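Local coordinates for SAM-dependent methyltransferase (Streptococcus pneumoniae, PDB 3KR9), which probably transfers a methyl group from S-adenosylmethionine to N1 of adenine 22 in tRNA, using a class I Rossmann-like fold, at residues P179-V182 and Q183-K187. Numbering follows the deposited sequence.
Sequences PVFV and QKWQK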
ATOM      1  N   PRO A 179      -6.474  18.103   2.138  1.00 25.69           N
ATOM      2  CA  PRO A 179      -5.364  19.047   2.198  1.00 25.71           C
ATOM      3  C   PRO A 179      -4.019  18.350   1.962  1.00 25.04           C
ATOM      4  O   PRO A 179      -3.101  18.984   1.434  1.00 23.69           O
ATOM      5  CB  PRO A 179      -5.444  19.582   3.640  1.00 25.85           C
ATOM      6  CG  PRO A 179      -6.922  19.604   3.901  1.00 26.41           C
ATOM      7  CD  PRO A 179      -7.401  18.263   3.269  1.00 25.51           C
ATOM      8  N   VAL A 180      -3.900  17.079   2.374  1.00 23.74           N
ATOM      9  CA  VAL A 180      -2.628  16.366   2.205  1.00 24.54           C
ATOM     10  C   VAL A 180      -2.387  16.026   0.743  1.00 24.02           C
ATOM     11  O   VAL A 180      -1.264  16.148   0.247  1.00 24.38           O
ATOM     12  CB  VAL A 180      -2.538  15.061   3.061  1.00 24.94           C
ATOM     13  CG1 VAL A 180      -1.359  14.175   2.577  1.00 24.66           C
ATOM     14  CG2 VAL A 180      -2.432  15.381   4.550  1.00 24.36           C
ATOM     15  N   PHE A 181      -3.446  15.605   0.052  1.00 23.45           N
ATOM     16  CA  PHE A 181      -3.384  15.402  -1.385  1.00 23.18           C
ATOM     17  C   PHE A 181      -2.875  16.703  -2.080  1.00 24.16           C
ATOM     18  O   PHE A 181      -2.014  16.654  -2.972  1.00 23.29           O
ATOM     19  CB  PHE A 181      -4.786  15.007  -1.881  1.00 22.37           C
ATOM     20  CG  PHE A 181      -4.894  14.785  -3.370  1.00 21.57           C
ATOM     21  CD1 PHE A 181      -4.787  13.507  -3.894  1.00 22.01           C
ATOM     22  CD2 PHE A 181      -5.146  15.843  -4.236  1.00 22.79           C
ATOM     23  CE1 PHE A 181      -4.906  13.262  -5.283  1.00 21.30           C
ATOM     24  CE2 PHE A 181      -5.272  15.629  -5.636  1.00 24.86           C
ATOM     25  CZ  PHE A 181      -5.154  14.331  -6.162  1.00 23.13           C
ATOM     26  N   VAL A 182      -3.390  17.867  -1.678  1.00 24.17           N
ATOM     27  CA  VAL A 182      -2.932  19.117  -2.328  1.00 25.24           C
ATOM     28  C   VAL A 182      -1.430  19.365  -2.125  1.00 25.77           C
ATOM     29  O   VAL A 182      -0.708  19.676  -3.077  1.00 25.99           O
ATOM     30  CB  VAL A 182      -3.724  20.361  -1.846  1.00 26.41           C
ATOM     31  CG1 VAL A 182      -3.238  21.637  -2.570  1.00 25.57           C
ATOM     32  CG2 VAL A 182      -5.270  20.146  -2.025  1.00 27.16           C
ATOM     33  N   GLN A 183      -0.954  19.211  -0.885  1.00 25.98           N
ATOM     34  CA  GLN A 183       0.457  19.409  -0.596  1.00 26.28           C
ATOM     35  C   GLN A 183       1.309  18.459  -1.407  1.00 25.59           C
ATOM     36  O   GLN A 183       2.306  18.864  -2.007  1.00 24.81           O
ATOM     37  CB  GLN A 183       0.746  19.218   0.907  1.00 27.02           C
ATOM     38  CG  GLN A 183      -0.085  20.126   1.813  1.00 31.26           C
ATOM     39  CD  GLN A 183      -0.232  19.557   3.226  1.00 39.55           C
ATOM     40  OE1 GLN A 183       0.709  18.943   3.753  1.00 43.01           O
ATOM     41  NE2 GLN A 183      -1.424  19.743   3.845  1.00 41.08           N
ATOM     42  N   LYS A 184       0.918  17.183  -1.466  1.00 24.96           N
ATOM     43  CA  LYS A 184       1.704  16.243  -2.256  1.00 23.90           C
ATOM     44  C   LYS A 184       1.828  16.682  -3.694  1.00 24.55           C
ATOM     45  O   LYS A 184       2.933  16.752  -4.214  1.00 24.84           O
ATOM     46  CB  LYS A 184       1.183  14.793  -2.189  1.00 24.16           C
ATOM     47  CG  LYS A 184       1.945  13.879  -3.184  1.00 24.46           C
ATOM     48  CD  LYS A 184       1.471  12.381  -3.174  1.00 22.71           C
ATOM     49  CE  LYS A 184       2.043  11.605  -4.442  1.00 19.26           C
ATOM     50  NZ  LYS A 184       1.718  10.129  -4.315  1.00 22.97           N
ATOM     51  N   TRP A 185       0.713  17.009  -4.346  1.00 24.45           N
ATOM     52  CA  TRP A 185       0.759  17.236  -5.809  1.00 24.53           C
ATOM     53  C   TRP A 185       1.287  18.632  -6.223  1.00 26.14           C
ATOM     54  O   TRP A 185       2.002  18.785  -7.216  1.00 24.90           O
ATOM     55  CB  TRP A 185      -0.597  16.869  -6.454  1.00 23.71           C
ATOM     56  CG  TRP A 185      -0.741  15.366  -6.494  1.00 20.26           C
ATOM     57  CD1 TRP A 185      -1.532  14.571  -5.692  1.00 19.74           C
ATOM     58  CD2 TRP A 185       0.019  14.466  -7.317  1.00 20.74           C
ATOM     59  NE1 TRP A 185      -1.338  13.240  -6.010  1.00 20.16           N
ATOM     60  CE2 TRP A 185      -0.374  13.143  -6.977  1.00 18.96           C
ATOM     61  CE3 TRP A 185       0.992  14.644  -8.296  1.00 19.58           C
ATOM     62  CZ2 TRP A 185       0.152  12.036  -7.602  1.00 19.00           C
ATOM     63  CZ3 TRP A 185       1.514  13.539  -8.895  1.00 22.93           C
ATOM     64  CH2 TRP A 185       1.092  12.258  -8.545  1.00 18.51           C
ATOM     65  N   GLN A 186       0.971  19.621  -5.396  1.00 27.77           N
ATOM     66  CA  GLN A 186       1.542  20.951  -5.503  1.00 30.14           C
ATOM     67  C   GLN A 186       3.053  20.863  -5.422  1.00 30.12           C
ATOM     68  O   GLN A 186       3.759  21.495  -6.192  1.00 29.99           O
ATOM     69  CB  GLN A 186       1.014  21.809  -4.347  1.00 30.98           C
ATOM     70  CG  GLN A 186       0.632  23.231  -4.708  1.00 37.09           C
ATOM     71  CD  GLN A 186      -0.858  23.376  -5.003  1.00 44.62           C
ATOM     72  OE1 GLN A 186      -1.581  24.176  -4.369  1.00 44.69           O
ATOM     73  NE2 GLN A 186      -1.337  22.585  -5.961  1.00 48.22           N
ATOM     74  N   LYS A 187       3.569  20.071  -4.491  1.00 30.64           N
ATOM     75  CA  LYS A 187       5.015  19.960  -4.359  1.00 32.79           C
ATOM     76  C   LYS A 187       5.561  19.241  -5.599  1.00 32.53           C
ATOM     77  O   LYS A 187       6.599  19.616  -6.171  1.00 32.37           O
ATOM     78  CB  LYS A 187       5.411  19.261  -3.033  1.00 33.69           C
ATOM     79  CG  LYS A 187       6.777  19.694  -2.467  1.00 39.03           C
ATOM     80  CD  LYS A 187       7.257  18.772  -1.326  1.00 44.33           C
ATOM     81  CE  LYS A 187       8.744  19.018  -0.955  1.00 46.61           C
ATOM     82  NZ  LYS A 187       8.918  20.180   0.005  1.00 48.00           N
TER
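Four successive i to i+4 hydrogen bonds, from the N-H groups of Gln183, Lys184, Trp185 and Gln186 to the carbonyls of Pro179, Val180, Phe181 and Val182, wind this segment into the first turns of the alpha-helix 179-198. On one flank Phe181 and Trp185, four residues apart, form an edge-to-face pair. The indole presents its pyrrole edge, with CD1 of Trp185 3.5 Å above the centre of the phenyl ring, and the planes meet at 51°. Different first torsions bring the two rings together: CG of Phe181 lies anti to its own backbone N (chi1 179°), whereas that of Trp185 lies anti to the carbonyl carbon (chi1 -74°). The extended chain of Lys184 lays CE over a face of the indole of Trp185, offset toward the rim, 3.6 Å from its plane. The NZ of Lys184 goes on to salt bridges with Glu151 and Glu123. The side chain of Gln183 runs out extended toward the start of the helix, with its NE2 3.0 Å from the carbonyl O of Pro179. Val182 and Gln186 lie side by side, CG1 of the valine 3.5 Å from OE1 of the glutamine. The aromatic pair is buried, packing on helix 204-221; Phe169 pairs edge-to-face with Trp185, and helix 173-176 also touches Phe181. Val180, Gln183 and Lys184 instead face strands 135-145 and 148-157, so the start of helix 179-198 lies between helix 204-221 and these antiparallel strands at one edge of the sheet.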